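Local coordinates for amidohydrolase (Xanthomonas campestris pv. campestris, PDB 4DZH), which probably deaminates adenosine-type substrates such as 5'-methylthioadenosine, as a zinc-binding TIM-barrel amidohydrolase of the ATZ/TRZ family, at residues G74-M84 with G131-Y140; F298-R306 with L336-L347. All blocks are in the same frame, centred on the assembly; numbering follows the deposited sequence. Where two conformers were deposited one is given.

Contact 1 joins neighbouring parallel strands within 74-84 and 131-140, close to the centre of the chain, where every touching residue is buried. The centre of contact 2 lies about 20 Å from that centre, and the contact is partly buried; there the short helix 301-306 and the residues before it meet the end of helix 326-341 and the turn after it. The chemistry follows the place. Backbone hydrogen bonds, a buried carboxylate and two zinc-binding histidines dominate contact 1, whereas contact 2 combines small apolar side chains and bridging waters with an arginine-aspartate salt bridge. Nearest atoms of the two are about 12 Å apart, but helix 326-341 serves both, since its Met326 touches Leu75, Asn77 and Thr133.

Contact 1: residues G74-M84 with G131-Y140; sequences GLVNAHTHNPM and GGTTCVNENY. With ZN (zinc ion), chain E.
Glu138 reaches across from strand 133-139 to the end of strand 75-80. Its CB lies 4.0 Å from Thr80 OG1; CG leaves anti to the backbone N (chi1 -171°), and a bend at chi2 (58°) brings the carboxylate back to the neighbouring strand. CD lies 3.4 Å from Thr80 OG1. One oxygen, OE1, accepts a 2.7 Å hydrogen bond from Thr80 OG1, which comes from above the carboxylate plane, and is also hydrogen-bonded to Tyr150 OH. The other, OE2, turns its syn lone pair to the backbone N of Asn82 at 2.8 Å, in a nearly straight bond (165°). This buried acid thus ties down the chain just after His81.

His81 is itself oriented from the second strand: its ND1 gives a hydrogen bond of 2.7 Å, in the ring plane, to Asn139 O, leaving NE2 to bind zinc at 2.0 Å. His79 NE2 is the second ligand, at 2.1 Å, while its ND1 is hydrogen-bonded to His226. Farther on, Pro83 CB makes a CH-pi contact over one face of the Tyr140 ring, whose hydroxyl is hydrogen-bonded to Glu108. Along the strands the parallel pairing slips by one residue at two beta bulges. His228, Asp316 and a water complete the zinc site, with His79 and His81 forming the HxH motif at the end of the first barrel strand, characteristic of the amidohydrolase TIM barrel.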
loop_
_atom_site.group_PDB
_atom_site.type_symbol
_atom_site.label_atom_id
_atom_site.label_comp_id
_atom_site.label_asym_id
_atom_site.label_seq_id
_atom_site.Cartn_x
_atom_site.Cartn_y
_atom_site.Cartn_z
ATOM N N GLY A 74 -13.236 8.394 -11.970
ATOM C CA GLY A 74 -12.063 8.870 -11.253
ATOM C C GLY A 74 -12.232 8.688 -9.760
ATOM O O GLY A 74 -13.319 8.777 -9.188
ATOM N N LEU A 75 -11.143 8.384 -9.092
ATOM C CA LEU A 75 -11.149 8.342 -7.646
ATOM C C LEU A 75 -11.272 9.736 -7.066
ATOM O O LEU A 75 -10.740 10.734 -7.583
ATOM C CB LEU A 75 -9.878 7.683 -7.151
ATOM C CG LEU A 75 -9.668 6.256 -7.692
ATOM C CD1 LEU A 75 -8.355 5.664 -7.190
ATOM C CD2 LEU A 75 -10.881 5.286 -7.454
ATOM N N VAL A 76 -11.991 9.815 -5.956
ATOM C CA VAL A 76 -12.256 11.074 -5.282
ATOM C C VAL A 76 -11.540 11.059 -3.947
ATOM O O VAL A 76 -11.870 10.243 -3.044
ATOM C CB VAL A 76 -13.781 11.266 -5.108
ATOM C CG1 VAL A 76 -14.071 12.532 -4.282
ATOM C CG2 VAL A 76 -14.484 11.336 -6.476
ATOM N N ASN A 77 -10.475 11.864 -3.856
ATOM C CA ASN A 77 -9.681 11.917 -2.651
ATOM C C ASN A 77 -10.328 12.949 -1.746
ATOM O O ASN A 77 -10.178 14.146 -1.951
ATOM C CB ASN A 77 -8.227 12.322 -3.009
ATOM C CG ASN A 77 -7.275 12.268 -1.804
ATOM O OD1 ASN A 77 -7.689 12.396 -0.614
ATOM N ND2 ASN A 77 -5.968 12.136 -2.084
ATOM N N ALA A 78 -11.061 12.468 -0.753
ATOM C CA ALA A 78 -11.984 13.334 -0.019
ATOM C C ALA A 78 -11.356 14.065 1.161
ATOM O O ALA A 78 -12.102 14.653 1.988
ATOM C CB ALA A 78 -13.216 12.478 0.435
ATOM N N HIS A 79 -10.017 14.073 1.276
ATOM C CA HIS A 79 -9.346 14.913 2.272
ATOM C C HIS A 79 -7.888 15.165 1.938
ATOM O O HIS A 79 -7.054 14.288 2.106
ATOM C CB HIS A 79 -9.399 14.293 3.672
ATOM C CG HIS A 79 -8.849 15.204 4.734
ATOM N ND1 HIS A 79 -9.419 16.426 5.022
ATOM C CD2 HIS A 79 -7.744 15.116 5.517
ATOM C CE1 HIS A 79 -8.731 17.017 5.988
ATOM N NE2 HIS A 79 -7.706 16.246 6.313
ATOM N N THR A 80 -7.589 16.375 1.456
ATOM C CA THR A 80 -6.198 16.705 1.114
ATOM C C THR A 80 -5.699 18.001 1.748
ATOM O O THR A 80 -6.464 18.919 2.059
ATOM C CB THR A 80 -5.991 16.823 -0.422
ATOM O OG1 THR A 80 -6.918 17.797 -0.953
ATOM C CG2 THR A 80 -6.266 15.455 -1.080
ATOM N N HIS A 81 -4.378 18.085 1.910
ATOM C CA HIS A 81 -3.671 19.332 2.206
ATOM C C HIS A 81 -2.560 19.364 1.163
ATOM O O HIS A 81 -1.398 19.102 1.472
ATOM C CB HIS A 81 -3.065 19.333 3.625
ATOM C CG HIS A 81 -4.044 19.023 4.721
ATOM N ND1 HIS A 81 -5.104 19.857 5.024
ATOM C CD2 HIS A 81 -4.111 17.988 5.591
ATOM C CE1 HIS A 81 -5.791 19.345 6.033
ATOM N NE2 HIS A 81 -5.226 18.196 6.374
ATOM N N ASN A 82 -2.940 19.643 -0.075
ATOM C CA ASN A 82 -2.041 19.287 -1.176
ATOM C C ASN A 82 -0.680 20.039 -1.301
ATOM O O ASN A 82 0.296 19.441 -1.766
ATOM C CB ASN A 82 -2.829 19.188 -2.514
ATOM C CG ASN A 82 -3.351 17.768 -2.777
ATOM O OD1 ASN A 82 -2.905 16.767 -2.150
ATOM N ND2 ASN A 82 -4.268 17.654 -3.742
ATOM N N PRO A 83 -0.602 21.297 -0.846
ATOM C CA PRO A 83 0.721 21.941 -0.861
ATOM C C PRO A 83 1.748 21.174 -0.023
ATOM O O PRO A 83 2.941 21.351 -0.210
ATOM C CB PRO A 83 0.447 23.323 -0.251
ATOM C CG PRO A 83 -0.966 23.611 -0.675
ATOM C CD PRO A 83 -1.673 22.252 -0.517
ATOM N N MET A 84 1.294 20.336 0.913
ATOM C CA MET A 84 2.229 19.550 1.702
ATOM C C MET A 84 2.946 18.440 0.898
ATOM O O MET A 84 3.798 17.755 1.451
ATOM C CB MET A 84 1.555 19.017 2.984
ATOM C CG MET A 84 0.832 20.114 3.746
ATOM S SD MET A 84 0.124 19.628 5.332
ATOM C CE MET A 84 1.579 19.521 6.360
ATOM N N GLY A 131 -2.117 8.685 -10.727
ATOM C CA GLY A 131 -2.680 7.631 -9.924
ATOM C C GLY A 131 -4.172 7.497 -10.004
ATOM O O GLY A 131 -4.784 6.860 -9.144
ATOM N N GLY A 132 -4.769 8.144 -11.005
ATOM C CA GLY A 132 -6.202 7.974 -11.245
ATOM C C GLY A 132 -7.137 8.704 -10.288
ATOM O O GLY A 132 -8.343 8.367 -10.255
ATOM N N THR A 133 -6.635 9.712 -9.583
ATOM C CA THR A 133 -7.517 10.578 -8.772
ATOM C C THR A 133 -7.880 11.790 -9.610
ATOM O O THR A 133 -6.985 12.453 -10.218
ATOM C CB THR A 133 -6.806 11.031 -7.497
ATOM O OG1 THR A 133 -6.625 9.903 -6.638
ATOM C CG2 THR A 133 -7.647 12.108 -6.712
ATOM N N THR A 134 -9.182 12.137 -9.638
ATOM C CA THR A 134 -9.685 13.195 -10.526
ATOM C C THR A 134 -10.417 14.344 -9.798
ATOM O O THR A 134 -10.816 15.361 -10.428
ATOM C CB THR A 134 -10.689 12.635 -11.570
ATOM O OG1 THR A 134 -11.706 11.862 -10.897
ATOM C CG2 THR A 134 -9.971 11.728 -12.547
ATOM N N CYS A 135 -10.553 14.201 -8.484
ATOM C CA CYS A 135 -11.271 15.190 -7.674
ATOM C C CYS A 135 -10.696 15.189 -6.250
ATOM O O CYS A 135 -10.351 14.117 -5.737
ATOM C CB CYS A 135 -12.743 14.775 -7.626
ATOM S SG CYS A 135 -13.880 16.006 -6.879
ATOM N N VAL A 136 -10.653 16.379 -5.623
ATOM C CA VAL A 136 -10.188 16.472 -4.245
ATOM C C VAL A 136 -11.126 17.303 -3.434
ATOM O O VAL A 136 -11.912 18.100 -3.991
ATOM C CB VAL A 136 -8.803 17.159 -4.126
ATOM C CG1 VAL A 136 -7.767 16.255 -4.642
ATOM C CG2 VAL A 136 -8.770 18.525 -4.853
ATOM N N ASN A 137 -11.034 17.070 -2.118
ATOM C CA ASN A 137 -11.672 17.918 -1.111
ATOM C C ASN A 137 -10.504 18.578 -0.402
ATOM O O ASN A 137 -9.939 18.008 0.561
ATOM C CB ASN A 137 -12.432 17.050 -0.130
ATOM C CG ASN A 137 -13.255 17.852 0.848
ATOM O OD1 ASN A 137 -13.590 19.022 0.617
ATOM N ND2 ASN A 137 -13.660 17.198 1.911
ATOM N N GLU A 138 -10.152 19.782 -0.882
ATOM C CA GLU A 138 -8.934 20.477 -0.472
ATOM C C GLU A 138 -9.136 21.304 0.800
ATOM O O GLU A 138 -10.177 21.925 1.015
ATOM C CB GLU A 138 -8.525 21.445 -1.602
ATOM C CG GLU A 138 -7.141 22.063 -1.394
ATOM C CD GLU A 138 -6.013 21.024 -1.272
ATOM O OE1 GLU A 138 -5.910 20.028 -2.070
ATOM O OE2 GLU A 138 -5.174 21.251 -0.398
ATOM N N ASN A 139 -8.093 21.322 1.648
ATOM C CA ASN A 139 -8.215 22.036 2.914
ATOM C C ASN A 139 -6.874 22.722 3.198
ATOM O O ASN A 139 -5.980 22.116 3.786
ATOM C CB ASN A 139 -8.564 20.970 3.975
ATOM C CG ASN A 139 -8.861 21.539 5.338
ATOM O OD1 ASN A 139 -8.437 22.617 5.681
ATOM N ND2 ASN A 139 -9.574 20.750 6.164
ATOM N N TYR A 140 -6.695 23.958 2.716
ATOM C CA TYR A 140 -5.417 24.644 2.924
ATOM C C TYR A 140 -5.550 26.175 2.837
ATOM O O TYR A 140 -6.567 26.716 2.329
ATOM C CB TYR A 140 -4.316 24.180 1.967
ATOM C CG TYR A 140 -2.914 24.203 2.612
ATOM C CD1 TYR A 140 -2.567 23.283 3.619
ATOM C CD2 TYR A 140 -1.960 25.165 2.236
ATOM C CE1 TYR A 140 -1.329 23.307 4.189
ATOM C CE2 TYR A 140 -0.719 25.200 2.824
ATOM C CZ TYR A 140 -0.401 24.267 3.792
ATOM O OH TYR A 140 0.853 24.279 4.380
HETATM ZN ZN ZN E . -6.138 16.863 7.516
HETATM O O HOH W 1 -5.018 11.205 -4.698
HETATM O O HOH W 2 -5.559 15.844 9.165
#

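Contact 2: residues F298-R306 with L336-L347; sequences FCPACALQR and LAKAVANDATAL
A near-perpendicular helix packing on the periphery of the amidohydrolase barrel brings helix 301-306 against the C-terminal end of helix 326-341, which closes in a Schellman motif at Asn342. The axes of segments 301-306 and 336-341 cross at -96°, 9.4 Å apart, with alanines and a cysteine where they meet. Cys302 sits at the middle: its CB touches Ala341 CB at 3.9 Å, and SG, swung anti to the backbone N (chi1 178°), reaches Ala346 CB at 3.5 Å. Beside it, Ala301 CB faces Ala337 CB and the CD2 methyl of Leu347.

Before the helix, the ring of Phe298 packs against the other helix. Val340 CG2 approaches CD1 of that ring obliquely, at 3.6 Å, and Leu336 CD1 meets the ring edge. Phe298 also packs on Ala339 of the second subunit, placing this end of the contact at the dimer interface.

One water bridges the backbones, accepting from Cys302 N and donating to Ala337 O; a second donates to the side-chain Gln305 OE1 and accepts from Leu347 N.

Nearer the solvent, the extended chain of exposed Arg306 carries its guanidinium to the turn 343-346, with Cys302 SG over one face, offset toward its margin. NH1 makes a salt bridge of 3.0 Å with Asp343 OD2, from above the carboxylate plane, while NH2 gives an in-plane hydrogen bond to Thr345 OG1 at 2.9 Å. That hydroxyl and Thr345 N both donate to Asp343 OD1, the latter bond forming an Asx turn, and they reach the oxygen from the same face of the carboxylate.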
loop_
_atom_site.group_PDB
_atom_site.type_symbol
_atom_site.label_atom_id
_atom_site.label_comp_id
_atom_site.label_asym_id
_atom_site.label_seq_id
_atom_site.Cartn_x
_atom_site.Cartn_y
_atom_site.Cartn_z
ATOM N N PHE A 298 -8.395 4.134 15.273
ATOM C CA PHE A 298 -9.063 3.159 14.396
ATOM C C PHE A 298 -10.512 3.536 14.142
ATOM O O PHE A 298 -11.430 3.159 14.892
ATOM C CB PHE A 298 -8.986 1.747 15.011
ATOM C CG PHE A 298 -7.577 1.266 15.229
ATOM C CD1 PHE A 298 -6.873 0.669 14.185
ATOM C CD2 PHE A 298 -6.939 1.433 16.463
ATOM C CE1 PHE A 298 -5.567 0.231 14.362
ATOM C CE2 PHE A 298 -5.636 1.001 16.649
ATOM C CZ PHE A 298 -4.936 0.400 15.595
ATOM N N CYS A 299 -10.715 4.333 13.113
ATOM C CA CYS A 299 -12.043 4.637 12.632
ATOM C C CYS A 299 -12.824 3.370 12.360
ATOM O O CYS A 299 -12.320 2.433 11.699
ATOM C CB CYS A 299 -11.959 5.502 11.366
ATOM S SG CYS A 299 -13.461 5.925 10.628
ATOM N N PRO A 300 -14.055 3.307 12.888
ATOM C CA PRO A 300 -14.901 2.102 12.732
ATOM C C PRO A 300 -15.608 2.134 11.405
ATOM O O PRO A 300 -16.834 2.311 11.301
ATOM C CB PRO A 300 -15.898 2.211 13.891
ATOM C CG PRO A 300 -15.931 3.665 14.232
ATOM C CD PRO A 300 -14.608 4.283 13.838
ATOM N N ALA A 301 -14.805 1.992 10.336
ATOM C CA ALA A 301 -15.354 2.161 9.008
ATOM C C ALA A 301 -16.454 1.176 8.676
ATOM O O ALA A 301 -17.433 1.537 8.016
ATOM C CB ALA A 301 -14.231 2.107 7.956
ATOM N N CYS A 302 -16.299 -0.079 9.097
ATOM C CA CYS A 302 -17.334 -1.056 8.828
ATOM C C CYS A 302 -18.622 -0.674 9.583
ATOM O O CYS A 302 -19.721 -0.742 9.032
ATOM C CB CYS A 302 -16.891 -2.447 9.247
ATOM S SG CYS A 302 -18.182 -3.671 8.984
ATOM N N ALA A 303 -18.466 -0.246 10.829
ATOM C CA ALA A 303 -19.655 0.129 11.612
ATOM C C ALA A 303 -20.414 1.279 10.950
ATOM O O ALA A 303 -21.660 1.262 10.875
ATOM C CB ALA A 303 -19.280 0.474 13.047
ATOM N N LEU A 304 -19.670 2.271 10.463
ATOM C CA LEU A 304 -20.272 3.444 9.863
ATOM C C LEU A 304 -20.946 3.055 8.575
ATOM O O LEU A 304 -22.042 3.517 8.290
ATOM C CB LEU A 304 -19.196 4.492 9.552
ATOM C CG LEU A 304 -18.619 5.250 10.748
ATOM C CD1 LEU A 304 -17.296 5.920 10.407
ATOM C CD2 LEU A 304 -19.621 6.335 11.175
ATOM N N GLN A 305 -20.272 2.224 7.763
ATOM C CA GLN A 305 -20.843 1.883 6.485
ATOM C C GLN A 305 -22.160 1.089 6.685
ATOM O O GLN A 305 -23.161 1.363 6.030
ATOM C CB GLN A 305 -19.796 1.130 5.632
ATOM C CG GLN A 305 -20.260 0.828 4.235
ATOM C CD GLN A 305 -20.990 -0.486 4.192
ATOM O OE1 GLN A 305 -20.657 -1.415 4.933
ATOM N NE2 GLN A 305 -22.001 -0.575 3.339
ATOM N N ARG A 306 -22.159 0.137 7.604
ATOM C CA ARG A 306 -23.358 -0.669 7.771
ATOM C C ARG A 306 -24.481 0.099 8.453
ATOM O O ARG A 306 -25.647 -0.289 8.368
ATOM C CB ARG A 306 -23.060 -1.974 8.485
ATOM C CG ARG A 306 -22.082 -2.816 7.644
ATOM C CD ARG A 306 -21.645 -4.092 8.316
ATOM N NE ARG A 306 -20.933 -4.944 7.357
ATOM C CZ ARG A 306 -20.347 -6.094 7.671
ATOM N NH1 ARG A 306 -20.385 -6.538 8.930
ATOM N NH2 ARG A 306 -19.723 -6.805 6.727
ATOM N N LEU A 336 -7.816 -2.904 6.784
ATOM C CA LEU A 336 -7.894 -2.444 8.163
ATOM C C LEU A 336 -9.323 -2.614 8.662
ATOM O O LEU A 336 -9.526 -2.926 9.827
ATOM C CB LEU A 336 -7.523 -0.945 8.247
ATOM C CG LEU A 336 -7.532 -0.445 9.711
ATOM C CD1 LEU A 336 -6.451 -1.057 10.493
ATOM C CD2 LEU A 336 -7.313 1.048 9.629
ATOM N N ALA A 337 -10.308 -2.398 7.800
ATOM C CA ALA A 337 -11.692 -2.421 8.282
ATOM C C ALA A 337 -12.043 -3.808 8.832
ATOM O O ALA A 337 -12.758 -3.936 9.851
ATOM C CB ALA A 337 -12.659 -2.005 7.185
ATOM N N LYS A 338 -11.511 -4.849 8.192
ATOM C CA LYS A 338 -11.782 -6.231 8.587
ATOM C C LYS A 338 -11.161 -6.527 9.955
ATOM O O LYS A 338 -11.800 -7.155 10.824
ATOM C CB LYS A 338 -11.236 -7.182 7.502
ATOM C CG LYS A 338 -11.988 -7.034 6.189
ATOM C CD LYS A 338 -11.119 -7.491 4.973
ATOM C CE LYS A 338 -11.846 -7.406 3.651
ATOM N NZ LYS A 338 -12.237 -6.015 3.205
ATOM N N ALA A 339 -9.951 -6.038 10.194
ATOM C CA ALA A 339 -9.217 -6.380 11.401
ATOM C C ALA A 339 -9.836 -5.616 12.578
ATOM O O ALA A 339 -10.037 -6.189 13.680
ATOM C CB ALA A 339 -7.780 -6.013 11.263
ATOM N N VAL A 340 -10.144 -4.346 12.343
ATOM C CA VAL A 340 -10.778 -3.503 13.372
ATOM C C VAL A 340 -12.132 -4.077 13.775
ATOM O O VAL A 340 -12.459 -4.122 14.979
ATOM C CB VAL A 340 -10.894 -2.036 12.917
ATOM C CG1 VAL A 340 -11.912 -1.227 13.829
ATOM C CG2 VAL A 340 -9.496 -1.407 12.902
ATOM N N ALA A 341 -12.924 -4.500 12.790
ATOM C CA ALA A 341 -14.241 -5.062 13.056
ATOM C C ALA A 341 -14.219 -6.540 13.444
ATOM O O ALA A 341 -15.278 -7.101 13.792
ATOM C CB ALA A 341 -15.152 -4.846 11.855
ATOM N N ASN A 342 -13.033 -7.160 13.420
ATOM C CA ASN A 342 -12.896 -8.606 13.619
ATOM C C ASN A 342 -13.902 -9.365 12.759
ATOM O O ASN A 342 -14.681 -10.202 13.239
ATOM C CB ASN A 342 -12.987 -8.985 15.097
ATOM C CG ASN A 342 -12.614 -10.428 15.334
ATOM O OD1 ASN A 342 -13.454 -11.229 15.766
ATOM N ND2 ASN A 342 -11.350 -10.784 15.030
ATOM N N ASP A 343 -13.871 -9.065 11.467
ATOM C CA ASP A 343 -14.899 -9.500 10.532
ATOM C C ASP A 343 -14.359 -9.406 9.107
ATOM O O ASP A 343 -14.273 -8.315 8.534
ATOM C CB ASP A 343 -16.127 -8.602 10.653
ATOM C CG ASP A 343 -17.276 -9.037 9.738
ATOM O OD1 ASP A 343 -17.112 -9.824 8.764
ATOM O OD2 ASP A 343 -18.393 -8.572 10.004
ATOM N N ALA A 344 -14.041 -10.559 8.532
ATOM C CA ALA A 344 -13.430 -10.588 7.208
ATOM C C ALA A 344 -14.331 -10.145 6.074
ATOM O O ALA A 344 -13.844 -9.982 4.939
ATOM C CB ALA A 344 -12.885 -11.993 6.927
ATOM N N THR A 345 -15.633 -9.944 6.336
ATOM C CA THR A 345 -16.558 -9.492 5.293
ATOM C C THR A 345 -16.753 -7.976 5.272
ATOM O O THR A 345 -17.427 -7.443 4.387
ATOM C CB THR A 345 -17.975 -10.135 5.405
ATOM O OG1 THR A 345 -18.696 -9.546 6.509
ATOM C CG2 THR A 345 -17.894 -11.665 5.503
ATOM N N ALA A 346 -16.135 -7.284 6.230
ATOM C CA ALA A 346 -16.199 -5.822 6.323
ATOM C C ALA A 346 -15.624 -5.158 5.073
ATOM O O ALA A 346 -14.610 -5.659 4.535
ATOM C CB ALA A 346 -15.417 -5.351 7.536
ATOM N N LEU A 347 -16.249 -4.066 4.634
ATOM C CA LEU A 347 -15.733 -3.220 3.562
ATOM C C LEU A 347 -15.194 -4.059 2.406
ATOM O O LEU A 347 -13.982 -4.050 2.097
ATOM C CB LEU A 347 -14.652 -2.286 4.103
ATOM C CG LEU A 347 -14.914 -0.813 3.828
ATOM C CD1 LEU A 347 -16.189 -0.367 4.548
ATOM C CD2 LEU A 347 -13.742 0.077 4.236
HETATM O O HOH W 3 -13.968 -1.358 10.559
HETATM O O HOH W 4 -18.709 -3.177 5.842
#